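Local structure of high affinity transport system protein p37 (Mycoplasma hyorhinis, 3EKI) at residues K63-V68 / G376-Y381; N70-N75 / I365-N370; T101-F106 / P118-G123. The protein serves as the extracytoplasmic binding lipoprotein of a high-affinity transport system and holds thiamine diphosphate, its probable cargo, in its ligand pocket. All coordinates share one frame; numbering follows the deposited sequence.

Contact 1 of 3, residues K63-V68 / G376-Y381; sequences KVNKEV and GPLLGY. With TPP (thiamine diphosphate), chain B.
Val68 turns CG1 anti to its backbone N (chi1 165°), and Leu378 sets CG anti to its carbonyl carbon and CD1 anti to CA (chi2 177°), an extended chain that carries this methyl to Val68, where the two side chains meet tip to tip. The touch is small: Val68 CG1 lies 3.8 Å from Leu378 CD1, with Val68 CG2 a little farther from the same methyl. Valine and leucine suit a purely dispersive join between the start of helix 64-85 and a loop. Asn65 comes near with OD1, while its amide ND2 is taken up by Trp54 O.

Residues 376-381 have the bond pattern of a Schellman motif, its inner bond weak, with Gly380 at the left-handed position (phi 97°). Gly376 O accepts from Leu379 N at 2.9 Å and from Tyr381 N at 2.8 Å, the donors arriving from opposite faces of its plane. That turn presents backbone atoms to thiamine diphosphate. Leu379 O stands 3.0 Å from the thiazolium C2, a placement that probably favours the cationic ring. Gly380 brings CA within 3.6 Å of the pyrimidine N1'; a side chain here would run into N1' and crowd the preceding carbonyl O, so glycine suits the place. Tyr381 has CE1 4.0 Å from S1, and its hydroxyl bonds to Asp344 OD2. Residues 377-380 thus form part of the thiamine diphosphate pocket of a periplasmic-binding-protein clan member.

Contact 2 of 3, residues N70-N75 / I365-N370; sequences NTFLEN and INLAKN
Leu367 leaves helix 354-369 on the side facing residues 70-75, its CB directed at the neighbouring helix. CG follows anti to the carbonyl carbon (chi1 -75°), which carries the fork of the side chain toward helix 64-85, where its methyls part company. CD1 continues the chain in an extended line and reaches Phe72 CE1 at 4.1 Å, the leucine and phenylalanine side chains crossing at about a right angle. CD2 branches off to Asn75, lying 3.7 Å from the backbone O and 4.0 Å from CB. One branched residue therefore touches two positions three apart on helix 64-85, which lie on the same side of the helix, and the closest CA pair, Asn75 and Leu367 at 7.7 Å, marks a near approach of the backbones.

This is helix-to-helix packing on the outer layer of an alpha/beta lobe: on its far side from this contact, helix 64-85 presses Leu73 against Phe98 and Val100 of strand 97-103, while Ile365 and Ala368 of the other helix touch Tyr384 of strand 383-386. Phe72 suits its buried place because a large ring can serve several neighbours. With CG anti to the backbone N (chi1 168°), it meets the rings of Phe76 and Tyr375 as well as the leucine methyl. Asn75 combines an apolar CB for Leu367 with a polar amide, and its ND2 donates to Gln372 O in the loop that follows helix 354-369. One turn farther along helix 64-85, Glu79 OE2 accepts from Asn366 ND2, the neighbour of Leu367, a polar tie between the same two helices.

Contact 3 of 3, residues T101-F106 / P118-G123; sequences TPIQDF and PELDFG. With CA (calcium ion), chain D.
The link from strand 97-103 through helix 106-115 to strand 122-125 is a strand-helix-strand unit, and here the last residues of the first strand meet the loop that leads into the second, beside a calcium site, with Leu120 packed against Thr101 and Ile103. Leu120 places CG anti to the backbone N (chi1 174°), and its two methyls divide the work. CD1 lies 3.9 Å from Thr101 CG2, the side chains crossing at about a right angle; CD2 meets Ile103 CD1 tip to tip at 4.2 Å. Thr101 offers its methyl to the leucine, and Ile103 brings the length needed to reach it, so the join is apolar throughout.

Calcium is bound from both sides of Leu120 in the sequence, by Pro118 O two residues before it, at 2.3 Å, and by Asp121 just after. Asp121 chelates it with both carboxylate oxygens, OD1 at 2.3 Å and OD2 at 2.7 Å, as suits a large hard cation. Two waters, together with Asp43 OD2 and Ser45 O, bring the ligands to seven. OD1 accepts from Thr47 N and OD2 from Arg349 NE; the arginine probably offsets part of the carboxylate charge.

Strand 45-51 is bonded through its backbone to Thr101 and Ile103 and, by Thr47, to Asp121, while helix 106-115 covers the apolar cluster, Val108 and Leu109 against Ile103, Asn112 and Leu113 against Leu120.

Overall arrangement
Contacts 1 and 2 are neighbours on helix 64-85, their centres about 12 Å apart: the N-terminal end of the helix meets the loop that borders thiamine diphosphate, the next turns meet helix 354-369, which that loop follows in the chain. Contact 3 begins on the strand that follows helix 64-85, its centre about 16 Å from that of contact 1 and about 19 Å from that of contact 2, with the nearest atoms about 7 Å away in both cases. Along the chain the three are nested, contact 3 within contact 2 within contact 1. Only contact 1 includes pocket residues; the side chain of Ile103 in contact 3 is about 13 Å from thiamine diphosphate, and that contact's ligand is calcium.

Contact 1 of 3, residues K63-V68 / G376-Y381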
loop_
_atom_site.group_PDB
_atom_site.type_symbol
_atom_site.label_atom_id
_atom_site.label_comp_id
_atom_site.label_asym_id
_atom_site.label_seq_id
_atom_site.Cartn_x
_atom_site.Cartn_y
_atom_site.Cartn_z
ATOM N N LYS A 63 -11.911 3.729 22.008
ATOM C CA LYS A 63 -10.662 3.960 21.294
ATOM C C LYS A 63 -9.876 2.652 21.232
ATOM O O LYS A 63 -8.897 2.468 21.955
ATOM C CB LYS A 63 -9.836 5.043 21.988
ATOM C CG LYS A 63 -10.391 6.447 21.826
ATOM C CD LYS A 63 -9.611 7.232 20.783
ATOM C CE LYS A 63 -9.461 8.689 21.188
ATOM N NZ LYS A 63 -9.621 8.877 22.657
ATOM N N VAL A 64 -10.322 1.747 20.367
ATOM C CA VAL A 64 -9.759 0.408 20.279
ATOM C C VAL A 64 -8.267 0.455 19.936
ATOM O O VAL A 64 -7.458 -0.291 20.489
ATOM C CB VAL A 64 -10.474 -0.538 19.276
ATOM C CG1 VAL A 64 -11.471 -1.400 20.071
ATOM C CG2 VAL A 64 -11.186 0.129 18.108
ATOM N N ASN A 65 -7.925 1.345 19.015
ATOM C CA ASN A 65 -6.562 1.365 18.481
ATOM C C ASN A 65 -5.570 1.889 19.502
ATOM O O ASN A 65 -4.395 1.538 19.453
ATOM C CB ASN A 65 -6.558 2.207 17.199
ATOM C CG ASN A 65 -7.239 1.423 16.074
ATOM O OD1 ASN A 65 -7.236 0.196 16.132
ATOM N ND2 ASN A 65 -7.762 2.143 15.092
ATOM N N LYS A 66 -6.063 2.711 20.417
ATOM C CA LYS A 66 -5.271 3.169 21.545
ATOM C C LYS A 66 -4.721 1.988 22.330
ATOM O O LYS A 66 -3.547 1.920 22.709
ATOM C CB LYS A 66 -6.116 4.046 22.477
ATOM C CG LYS A 66 -5.949 3.681 23.942
ATOM C CD LYS A 66 -7.052 4.187 24.850
ATOM C CE LYS A 66 -6.548 4.389 26.274
ATOM N NZ LYS A 66 -5.373 5.298 26.336
ATOM N N GLU A 67 -5.609 1.027 22.594
ATOM C CA GLU A 67 -5.253 -0.169 23.332
ATOM C C GLU A 67 -4.264 -1.056 22.596
ATOM O O GLU A 67 -3.349 -1.634 23.183
ATOM C CB GLU A 67 -6.532 -0.967 23.631
ATOM C CG GLU A 67 -6.178 -2.374 24.100
ATOM C CD GLU A 67 -6.497 -2.543 25.574
ATOM O OE1 GLU A 67 -7.617 -3.014 25.860
ATOM O OE2 GLU A 67 -5.643 -2.203 26.416
ATOM N N VAL A 68 -4.446 -1.171 21.285
ATOM C CA VAL A 68 -3.556 -1.959 20.436
ATOM C C VAL A 68 -2.162 -1.318 20.457
ATOM O O VAL A 68 -1.167 -2.018 20.599
ATOM C CB VAL A 68 -4.034 -2.046 18.979
ATOM C CG1 VAL A 68 -2.942 -2.549 18.041
ATOM C CG2 VAL A 68 -5.237 -2.966 18.843
ATOM N N GLY A 376 1.420 -3.812 13.357
ATOM C CA GLY A 376 1.733 -3.985 11.947
ATOM C C GLY A 376 0.669 -4.696 11.138
ATOM O O GLY A 376 0.315 -4.191 10.065
ATOM N N PRO A 377 0.208 -5.846 11.594
ATOM C CA PRO A 377 -0.741 -6.611 10.744
ATOM C C PRO A 377 -2.029 -5.851 10.501
ATOM O O PRO A 377 -2.717 -6.125 9.497
ATOM C CB PRO A 377 -0.958 -7.903 11.523
ATOM C CG PRO A 377 0.273 -8.009 12.372
ATOM C CD PRO A 377 0.492 -6.595 12.827
ATOM N N LEU A 378 -2.383 -4.856 11.301
ATOM C CA LEU A 378 -3.579 -4.052 11.061
ATOM C C LEU A 378 -3.439 -3.125 9.855
ATOM O O LEU A 378 -4.408 -2.618 9.294
ATOM C CB LEU A 378 -3.963 -3.235 12.302
ATOM C CG LEU A 378 -4.380 -4.076 13.508
ATOM C CD1 LEU A 378 -4.662 -3.183 14.701
ATOM C CD2 LEU A 378 -5.611 -4.915 13.181
ATOM N N LEU A 379 -2.197 -2.914 9.457
ATOM C CA LEU A 379 -1.835 -2.085 8.334
ATOM C C LEU A 379 -1.366 -2.911 7.147
ATOM O O LEU A 379 -1.010 -2.375 6.092
ATOM C CB LEU A 379 -0.718 -1.104 8.748
ATOM C CG LEU A 379 -1.157 0.173 9.460
ATOM C CD1 LEU A 379 -1.827 -0.112 10.791
ATOM C CD2 LEU A 379 0.052 1.077 9.660
ATOM N N GLY A 380 -1.311 -4.231 7.287
ATOM C CA GLY A 380 -0.786 -5.055 6.219
ATOM C C GLY A 380 0.668 -5.431 6.399
ATOM O O GLY A 380 1.298 -6.036 5.540
ATOM N N TYR A 381 1.278 -5.058 7.541
ATOM C CA TYR A 381 2.687 -5.354 7.754
ATOM C C TYR A 381 2.810 -6.675 8.512
ATOM O O TYR A 381 2.645 -6.700 9.732
ATOM C CB TYR A 381 3.415 -4.249 8.520
ATOM C CG TYR A 381 3.202 -2.848 8.045
ATOM C CD1 TYR A 381 2.965 -2.545 6.703
ATOM C CD2 TYR A 381 3.226 -1.763 8.927
ATOM C CE1 TYR A 381 2.769 -1.249 6.270
ATOM C CE2 TYR A 381 3.025 -0.476 8.475
ATOM C CZ TYR A 381 2.792 -0.202 7.149
ATOM O OH TYR A 381 2.599 1.109 6.771
HETATM N "N1'" TPP B . -3.886 -4.648 4.362
HETATM C "C2'" TPP B . -4.567 -4.177 5.436
HETATM C CM2 TPP B . -4.974 -5.162 6.537
HETATM N "N3'" TPP B . -4.870 -2.871 5.540
HETATM C "C4'" TPP B . -4.402 -2.004 4.603
HETATM N "N4'" TPP B . -4.640 -0.701 4.772
HETATM C "C5'" TPP B . -3.747 -2.474 3.456
HETATM C "C6'" TPP B . -3.511 -3.841 3.373
HETATM C "C7'" TPP B . -3.261 -1.596 2.294
HETATM N N3 TPP B . -1.898 -1.049 2.424
HETATM C C2 TPP B . -1.305 -0.741 3.578
HETATM S S1 TPP B . 0.312 -0.156 3.261
HETATM C C5 TPP B . 0.108 -0.324 1.534
HETATM C C4 TPP B . -1.198 -0.712 1.301
HETATM C CM4 TPP B . -1.671 -1.171 -0.096
HETATM C C6 TPP B . 1.154 0.093 0.495
HETATM C C7 TPP B . 1.185 1.617 0.345
HETATM O O7 TPP B . -0.084 2.062 -0.178
HETATM P PA TPP B . -0.673 3.529 -0.011
HETATM O O1A TPP B . -2.108 3.501 -0.387
HETATM O O2A TPP B . -0.392 4.053 1.368
HETATM O O3A TPP B . 0.172 4.488 -0.935
HETATM P PB TPP B . -0.096 4.805 -2.486
HETATM O O1B TPP B . 0.045 3.553 -3.296
HETATM O O2B TPP B . 1.017 5.869 -2.841
HETATM O O3B TPP B . -1.500 5.529 -2.652
#

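Contact 2 of 3, residues N70-N75 / I365-N370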
loop_
_atom_site.group_PDB
_atom_site.type_symbol
_atom_site.label_atom_id
_atom_site.label_comp_id
_atom_site.label_asym_id
_atom_site.label_seq_id
_atom_site.Cartn_x
_atom_site.Cartn_y
_atom_site.Cartn_z
ATOM N N ASN A 70 -0.805 0.728 22.650
ATOM C CA ASN A 70 -0.145 0.605 23.956
ATOM C C ASN A 70 0.441 -0.770 24.185
ATOM O O ASN A 70 1.549 -0.944 24.715
ATOM C CB ASN A 70 -1.140 1.006 25.066
ATOM C CG ASN A 70 -1.328 2.514 25.007
ATOM O OD1 ASN A 70 -0.442 3.226 24.526
ATOM N ND2 ASN A 70 -2.459 2.996 25.504
ATOM N N THR A 71 -0.241 -1.845 23.804
ATOM C CA THR A 71 0.345 -3.171 23.909
ATOM C C THR A 71 1.584 -3.297 23.053
ATOM O O THR A 71 2.618 -3.853 23.401
ATOM C CB THR A 71 -0.650 -4.259 23.444
ATOM O OG1 THR A 71 -1.752 -4.290 24.355
ATOM C CG2 THR A 71 0.024 -5.619 23.457
ATOM N N PHE A 72 1.431 -2.756 21.826
ATOM C CA PHE A 72 2.575 -2.791 20.923
ATOM C C PHE A 72 3.771 -2.051 21.543
ATOM O O PHE A 72 4.864 -2.599 21.489
ATOM C CB PHE A 72 2.211 -2.175 19.579
ATOM C CG PHE A 72 3.371 -1.877 18.638
ATOM C CD1 PHE A 72 3.911 -2.889 17.886
ATOM C CD2 PHE A 72 3.880 -0.591 18.541
ATOM C CE1 PHE A 72 4.959 -2.635 17.012
ATOM C CE2 PHE A 72 4.936 -0.328 17.666
ATOM C CZ PHE A 72 5.461 -1.359 16.927
ATOM N N LEU A 73 3.522 -0.864 22.069
ATOM C CA LEU A 73 4.653 -0.077 22.596
ATOM C C LEU A 73 5.348 -0.725 23.779
ATOM O O LEU A 73 6.573 -0.625 23.933
ATOM C CB LEU A 73 4.147 1.311 23.001
ATOM C CG LEU A 73 3.814 2.226 21.821
ATOM C CD1 LEU A 73 3.033 3.417 22.343
ATOM C CD2 LEU A 73 5.062 2.611 21.050
ATOM N N GLU A 74 4.559 -1.386 24.615
ATOM C CA GLU A 74 5.102 -2.108 25.754
ATOM C C GLU A 74 5.923 -3.289 25.262
ATOM O O GLU A 74 7.060 -3.475 25.691
ATOM C CB GLU A 74 4.004 -2.565 26.718
ATOM C CG GLU A 74 4.509 -3.454 27.835
ATOM C CD GLU A 74 5.272 -2.724 28.929
ATOM O OE1 GLU A 74 5.284 -1.478 28.949
ATOM O OE2 GLU A 74 5.875 -3.423 29.774
ATOM N N ASN A 75 5.400 -4.093 24.324
ATOM C CA ASN A 75 6.184 -5.192 23.801
ATOM C C ASN A 75 7.470 -4.722 23.131
ATOM O O ASN A 75 8.517 -5.371 23.221
ATOM C CB ASN A 75 5.336 -5.945 22.770
ATOM C CG ASN A 75 4.229 -6.761 23.400
ATOM O OD1 ASN A 75 4.159 -6.915 24.612
ATOM N ND2 ASN A 75 3.331 -7.306 22.573
ATOM N N ILE A 365 11.600 -6.869 13.640
ATOM C CA ILE A 365 11.802 -8.203 13.084
ATOM C C ILE A 365 11.482 -9.269 14.118
ATOM O O ILE A 365 10.749 -10.243 13.883
ATOM C CB ILE A 365 13.228 -8.339 12.530
ATOM C CG1 ILE A 365 13.469 -7.448 11.313
ATOM C CG2 ILE A 365 13.553 -9.785 12.208
ATOM C CD1 ILE A 365 14.902 -7.293 10.851
ATOM N N ASN A 366 12.054 -9.076 15.317
ATOM C CA ASN A 366 11.864 -10.082 16.361
ATOM C C ASN A 366 10.440 -10.090 16.882
ATOM O O ASN A 366 9.949 -11.176 17.236
ATOM C CB ASN A 366 12.880 -9.868 17.509
ATOM C CG ASN A 366 14.304 -10.114 17.123
ATOM O OD1 ASN A 366 14.693 -10.525 16.031
ATOM N ND2 ASN A 366 15.214 -9.863 18.070
ATOM N N LEU A 367 9.736 -8.969 16.951
ATOM C CA LEU A 367 8.357 -8.891 17.392
ATOM C C LEU A 367 7.457 -9.663 16.404
ATOM O O LEU A 367 6.512 -10.321 16.837
ATOM C CB LEU A 367 7.804 -7.475 17.528
ATOM C CG LEU A 367 8.252 -6.637 18.731
ATOM C CD1 LEU A 367 7.605 -5.261 18.644
ATOM C CD2 LEU A 367 7.924 -7.300 20.062
ATOM N N ALA A 368 7.760 -9.535 15.127
ATOM C CA ALA A 368 6.986 -10.257 14.108
ATOM C C ALA A 368 7.229 -11.746 14.273
ATOM O O ALA A 368 6.335 -12.601 14.269
ATOM C CB ALA A 368 7.340 -9.787 12.700
ATOM N N LYS A 369 8.491 -12.109 14.453
ATOM C CA LYS A 369 8.827 -13.524 14.594
ATOM C C LYS A 369 8.108 -14.153 15.781
ATOM O O LYS A 369 7.583 -15.263 15.646
ATOM C CB LYS A 369 10.330 -13.703 14.733
ATOM C CG LYS A 369 10.819 -15.127 14.967
ATOM C CD LYS A 369 12.336 -15.183 14.839
ATOM C CE LYS A 369 12.996 -15.457 16.186
ATOM N NZ LYS A 369 14.335 -16.096 16.022
ATOM N N ASN A 370 8.090 -13.478 16.913
ATOM C CA ASN A 370 7.508 -14.010 18.148
ATOM C C ASN A 370 6.031 -13.702 18.296
ATOM O O ASN A 370 5.429 -13.899 19.352
ATOM C CB ASN A 370 8.290 -13.460 19.360
ATOM C CG ASN A 370 9.702 -14.020 19.324
ATOM O OD1 ASN A 370 9.856 -15.212 19.047
ATOM N ND2 ASN A 370 10.687 -13.179 19.592
#

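Contact 3 of 3, residues T101-F106 / P118-G123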
loop_
_atom_site.group_PDB
_atom_site.type_symbol
_atom_site.label_atom_id
_atom_site.label_comp_id
_atom_site.label_asym_id
_atom_site.label_seq_id
_atom_site.Cartn_x
_atom_site.Cartn_y
_atom_site.Cartn_z
ATOM N N THR A 101 2.891 9.433 18.399
ATOM C CA THR A 101 2.304 10.756 18.236
ATOM C C THR A 101 1.415 10.697 16.989
ATOM O O THR A 101 1.809 10.032 16.012
ATOM C CB THR A 101 3.408 11.819 18.219
ATOM O OG1 THR A 101 2.826 13.117 18.405
ATOM C CG2 THR A 101 4.142 11.856 16.884
ATOM N N PRO A 102 0.223 11.291 16.986
ATOM C CA PRO A 102 -0.614 11.286 15.781
ATOM C C PRO A 102 -0.031 12.154 14.679
ATOM O O PRO A 102 0.439 13.252 14.946
ATOM C CB PRO A 102 -1.943 11.911 16.236
ATOM C CG PRO A 102 -1.576 12.749 17.412
ATOM C CD PRO A 102 -0.471 11.977 18.091
ATOM N N ILE A 103 -0.096 11.647 13.456
ATOM C CA ILE A 103 0.345 12.394 12.286
ATOM C C ILE A 103 -0.764 12.473 11.232
ATOM O O ILE A 103 -1.373 11.463 10.869
ATOM C CB ILE A 103 1.599 11.772 11.649
ATOM C CG1 ILE A 103 2.763 11.617 12.636
ATOM C CG2 ILE A 103 2.014 12.574 10.426
ATOM C CD1 ILE A 103 3.254 12.948 13.165
ATOM N N GLN A 104 -0.984 13.701 10.785
ATOM C CA GLN A 104 -2.144 13.990 9.923
ATOM C C GLN A 104 -2.060 13.263 8.591
ATOM O O GLN A 104 -3.044 12.676 8.125
ATOM C CB GLN A 104 -2.261 15.510 9.772
ATOM C CG GLN A 104 -2.223 16.284 11.081
ATOM C CD GLN A 104 -0.876 16.690 11.629
ATOM O OE1 GLN A 104 -0.298 16.051 12.514
ATOM N NE2 GLN A 104 -0.330 17.801 11.129
ATOM N N ASP A 105 -0.894 13.267 7.950
ATOM C CA ASP A 105 -0.720 12.591 6.667
ATOM C C ASP A 105 0.755 12.458 6.345
ATOM O O ASP A 105 1.629 12.935 7.090
ATOM C CB ASP A 105 -1.426 13.308 5.522
ATOM C CG ASP A 105 -1.000 14.725 5.266
ATOM O OD1 ASP A 105 -1.887 15.555 4.957
ATOM O OD2 ASP A 105 0.191 15.071 5.368
ATOM N N PHE A 106 1.063 11.798 5.239
ATOM C CA PHE A 106 2.461 11.462 4.988
ATOM C C PHE A 106 3.308 12.702 4.734
ATOM O O PHE A 106 4.499 12.686 5.042
ATOM C CB PHE A 106 2.632 10.495 3.815
ATOM C CG PHE A 106 2.702 11.134 2.445
ATOM C CD1 PHE A 106 3.918 11.355 1.803
ATOM C CD2 PHE A 106 1.531 11.500 1.814
ATOM C CE1 PHE A 106 3.934 11.956 0.556
ATOM C CE2 PHE A 106 1.548 12.103 0.565
ATOM C CZ PHE A 106 2.755 12.331 -0.067
ATOM N N PRO A 118 13.850 15.776 17.990
ATOM C CA PRO A 118 13.635 14.551 18.774
ATOM C C PRO A 118 12.218 14.274 19.222
ATOM O O PRO A 118 11.939 13.192 19.762
ATOM C CB PRO A 118 14.523 14.758 20.016
ATOM C CG PRO A 118 15.529 15.779 19.592
ATOM C CD PRO A 118 14.824 16.690 18.627
ATOM N N GLU A 119 11.244 15.160 19.032
ATOM C CA GLU A 119 9.862 14.865 19.352
ATOM C C GLU A 119 9.244 13.864 18.374
ATOM O O GLU A 119 8.203 13.290 18.709
ATOM C CB GLU A 119 8.983 16.121 19.372
ATOM C CG GLU A 119 8.366 16.520 18.054
ATOM C CD GLU A 119 8.204 18.023 17.929
ATOM O OE1 GLU A 119 7.900 18.674 18.957
ATOM O OE2 GLU A 119 8.387 18.530 16.799
ATOM N N LEU A 120 9.871 13.651 17.220
ATOM C CA LEU A 120 9.389 12.675 16.242
ATOM C C LEU A 120 10.598 12.003 15.591
ATOM O O LEU A 120 11.362 12.615 14.848
ATOM C CB LEU A 120 8.504 13.303 15.167
ATOM C CG LEU A 120 8.088 12.350 14.038
ATOM C CD1 LEU A 120 7.185 11.257 14.578
ATOM C CD2 LEU A 120 7.412 13.146 12.937
ATOM N N ASP A 121 10.780 10.731 15.904
ATOM C CA ASP A 121 11.998 10.016 15.545
ATOM C C ASP A 121 11.870 9.047 14.372
ATOM O O ASP A 121 12.875 8.749 13.715
ATOM C CB ASP A 121 12.472 9.239 16.777
ATOM C CG ASP A 121 12.637 10.110 18.013
ATOM O OD1 ASP A 121 11.841 10.011 18.963
ATOM O OD2 ASP A 121 13.531 10.987 17.985
ATOM N N PHE A 122 10.671 8.525 14.130
ATOM C CA PHE A 122 10.536 7.471 13.136
ATOM C C PHE A 122 9.096 7.394 12.656
ATOM O O PHE A 122 8.149 7.703 13.368
ATOM C CB PHE A 122 10.945 6.143 13.756
ATOM C CG PHE A 122 10.756 4.858 12.998
ATOM C CD1 PHE A 122 11.768 4.361 12.207
ATOM C CD2 PHE A 122 9.560 4.161 13.112
ATOM C CE1 PHE A 122 11.591 3.168 11.515
ATOM C CE2 PHE A 122 9.362 2.977 12.418
ATOM C CZ PHE A 122 10.405 2.506 11.650
ATOM N N GLY A 123 8.967 6.930 11.417
ATOM C CA GLY A 123 7.620 6.521 10.978
ATOM C C GLY A 123 7.708 5.635 9.760
ATOM O O GLY A 123 8.782 5.405 9.209
HETATM CA CA CA D . 12.818 11.252 20.601
HETATM O O HOH W 1 10.564 11.064 21.912
HETATM O O HOH W 2 13.308 12.570 22.708
#